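PDB 3MGJ: ornithine cyclodeaminase from Methanocaldococcus jannaschii, which probably converts ornithine to proline with release of ammonia, using NAD(+), the crystallised piece being its N-terminal Saccharop_dh_N domain. Local coordinates for the interface of chains A and B. Residues are numbered along the deposited sequence; one frame, centred on the assembly and turned at random. Chains: chain A/B, Uncharacterized protein MJ1480.

The interface of chains A and B. Residues chain A 13-15, 18-19, 22, 34, 37; chain B 12-13, 37, 39.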
loop_
_atom_site.group_PDB
_atom_site.type_symbol
_atom_site.label_atom_id
_atom_site.label_comp_id
_atom_site.label_asym_id
_atom_site.label_seq_id
_atom_site.Cartn_x
_atom_site.Cartn_y
_atom_site.Cartn_z
ATOM N N ILE A 13 -4.383 4.380 -1.180
ATOM C CA ILE A 13 -3.686 5.310 -0.294
ATOM C C ILE A 13 -4.402 6.654 -0.179
ATOM O O ILE A 13 -4.839 7.231 -1.185
ATOM C CB ILE A 13 -2.250 5.559 -0.793
ATOM C CG1 ILE A 13 -1.522 4.227 -1.020
ATOM C CG2 ILE A 13 -1.489 6.446 0.182
ATOM C CD1 ILE A 13 -0.929 4.088 -2.402
ATOM N N ASP A 14 -4.490 7.145 1.055
ATOM C CA ASP A 14 -5.264 8.340 1.414
ATOM C C ASP A 14 -6.718 7.926 1.649
ATOM O O ASP A 14 -7.610 8.748 1.831
ATOM C CB ASP A 14 -5.136 9.471 0.381
ATOM C CG ASP A 14 -5.630 10.823 0.919
ATOM O OD1 ASP A 14 -5.439 11.103 2.129
ATOM O OD2 ASP A 14 -6.213 11.605 0.129
ATOM N N SER A 15 -6.924 6.620 1.653
ATOM C CA SER A 15 -8.181 6.034 2.050
ATOM C C SER A 15 -8.014 5.475 3.461
ATOM O O SER A 15 -6.900 5.370 3.972
ATOM C CB SER A 15 -8.542 4.901 1.084
ATOM O OG SER A 15 -9.941 4.816 0.888
ATOM N N LEU A 18 -7.960 0.249 3.646
ATOM C CA LEU A 18 -7.142 -0.864 4.100
ATOM C C LEU A 18 -7.369 -1.222 5.555
ATOM O O LEU A 18 -7.586 -2.382 5.877
ATOM C CB LEU A 18 -5.659 -0.576 3.893
ATOM C CG LEU A 18 -5.141 -0.691 2.474
ATOM C CD1 LEU A 18 -3.646 -0.628 2.553
ATOM C CD2 LEU A 18 -5.619 -1.995 1.907
ATOM N N PRO A 19 -7.291 -0.227 6.448
ATOM C CA PRO A 19 -7.482 -0.516 7.869
ATOM C C PRO A 19 -8.887 -1.009 8.123
ATOM O O PRO A 19 -9.132 -1.707 9.104
ATOM C CB PRO A 19 -7.295 0.846 8.525
ATOM C CG PRO A 19 -6.491 1.634 7.548
ATOM C CD PRO A 19 -6.943 1.184 6.218
ATOM N N PHE A 22 -8.909 -4.781 6.873
ATOM C CA PHE A 22 -8.192 -5.528 7.893
ATOM C C PHE A 22 -9.015 -5.708 9.156
ATOM O O PHE A 22 -9.091 -6.792 9.738
ATOM C CB PHE A 22 -6.913 -4.782 8.261
ATOM C CG PHE A 22 -5.958 -4.629 7.122
ATOM C CD1 PHE A 22 -6.085 -5.413 5.988
ATOM C CD2 PHE A 22 -4.928 -3.715 7.184
ATOM C CE1 PHE A 22 -5.203 -5.283 4.940
ATOM C CE2 PHE A 22 -4.045 -3.581 6.140
ATOM C CZ PHE A 22 -4.180 -4.365 5.015
ATOM N N VAL A 34 -1.119 -9.229 3.150
ATOM C CA VAL A 34 -0.982 -8.483 1.916
ATOM C C VAL A 34 0.096 -9.129 1.049
ATOM O O VAL A 34 1.233 -9.269 1.473
ATOM C CB VAL A 34 -0.639 -7.023 2.208
ATOM C CG1 VAL A 34 -0.687 -6.196 0.936
ATOM C CG2 VAL A 34 -1.597 -6.481 3.248
ATOM N N PHE A 37 1.389 -5.168 -3.825
ATOM C CA PHE A 37 0.911 -3.807 -3.821
ATOM C C PHE A 37 1.553 -3.048 -4.967
ATOM O O PHE A 37 2.763 -2.911 -5.009
ATOM C CB PHE A 37 1.232 -3.128 -2.500
ATOM C CG PHE A 37 0.416 -1.919 -2.256
ATOM C CD1 PHE A 37 0.652 -0.755 -2.961
ATOM C CD2 PHE A 37 -0.614 -1.945 -1.353
ATOM C CE1 PHE A 37 -0.118 0.379 -2.764
ATOM C CE2 PHE A 37 -1.386 -0.812 -1.142
ATOM C CZ PHE A 37 -1.131 0.358 -1.852
ATOM N N ILE B 12 2.130 6.127 6.348
ATOM C CA ILE B 12 2.053 6.358 4.912
ATOM C C ILE B 12 0.634 6.248 4.385
ATOM O O ILE B 12 0.302 6.838 3.360
ATOM C CB ILE B 12 2.888 5.321 4.131
ATOM C CG1 ILE B 12 4.359 5.385 4.526
ATOM C CG2 ILE B 12 2.762 5.572 2.654
ATOM C CD1 ILE B 12 4.928 6.790 4.531
ATOM N N ILE B 13 -0.204 5.497 5.092
ATOM C CA ILE B 13 -1.484 5.059 4.539
ATOM C C ILE B 13 -2.552 6.138 4.383
ATOM O O ILE B 13 -2.906 6.487 3.264
ATOM C CB ILE B 13 -2.047 3.821 5.287
ATOM C CG1 ILE B 13 -1.242 2.572 4.899
ATOM C CG2 ILE B 13 -3.515 3.621 4.962
ATOM C CD1 ILE B 13 -0.694 2.598 3.484
ATOM N N PHE B 37 7.211 -0.940 -1.322
ATOM C CA PHE B 37 6.136 -0.449 -0.484
ATOM C C PHE B 37 5.703 -1.577 0.417
ATOM O O PHE B 37 5.246 -2.598 -0.069
ATOM C CB PHE B 37 4.945 -0.009 -1.312
ATOM C CG PHE B 37 3.956 0.784 -0.533
ATOM C CD1 PHE B 37 3.102 0.169 0.349
ATOM C CD2 PHE B 37 3.908 2.152 -0.649
ATOM C CE1 PHE B 37 2.203 0.906 1.085
ATOM C CE2 PHE B 37 3.013 2.887 0.078
ATOM C CZ PHE B 37 2.160 2.266 0.948
ATOM N N ILE B 39 3.235 -2.248 3.693
ATOM C CA ILE B 39 2.224 -1.742 4.609
ATOM C C ILE B 39 2.493 -2.173 6.042
ATOM O O ILE B 39 2.973 -3.274 6.283
ATOM C CB ILE B 39 0.812 -2.213 4.214
ATOM C CG1 ILE B 39 0.286 -1.411 3.017
ATOM C CG2 ILE B 39 -0.132 -2.082 5.380
ATOM C CD1 ILE B 39 0.601 -2.062 1.697
#
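This mainly apolar patch is part of a two-fold symmetric interface between two copies of the N-terminal domain, so each contact recurs with the chains exchanged. The structure alone does not show whether the full-length enzyme pairs this way. B:Ile39 buries 80 Å² against chain A, more than any other residue of this patch. Its CG1 stands anti to the carbonyl carbon (chi1 -77°), and CD1 at the end of that branch reaches A:Phe37. The two side chains cross at about a right angle. The methyl CD1 comes in over the CD2–CE2 rim of the ring, 3.3 Å from CD2 of A:Phe37. A:Leu18 meets the same branch obliquely, with its CD1 4.0 Å from CG1 of B:Ile39. A:Val34 and A:Phe22 flank it more loosely. The A:Phe37 ring also turns a face to B:Phe37, whose CD1 lies 4.2 Å above its plane, toward the rim. The two rings lie nearly parallel and offset. In chain B, B:Ile13 CD1 and B:Ile39 CG1 lie at the edge of the B:Phe37 ring, in its plane. The CG2 branch of B:Ile13, anti to the backbone N, points to A:Ser15 O at 3.9 Å. A backbone hydrogen bond borders the apolar patch. A:Asp14 N donates to B:Ile13 O over 2.8 Å, nearly along the C=O axis. The CG2 methyl of A:Ile13 packs beside the same carbonyl, 3.4 Å from B:Ile13 O. In the fold, residues 12-15 lie in the loop between strand 2-10 and helix 17-27. A:Leu18 and A:Phe22 lie on that helix, both Phe37 residues on strand 31-38, and B:Ile39 just beyond its end.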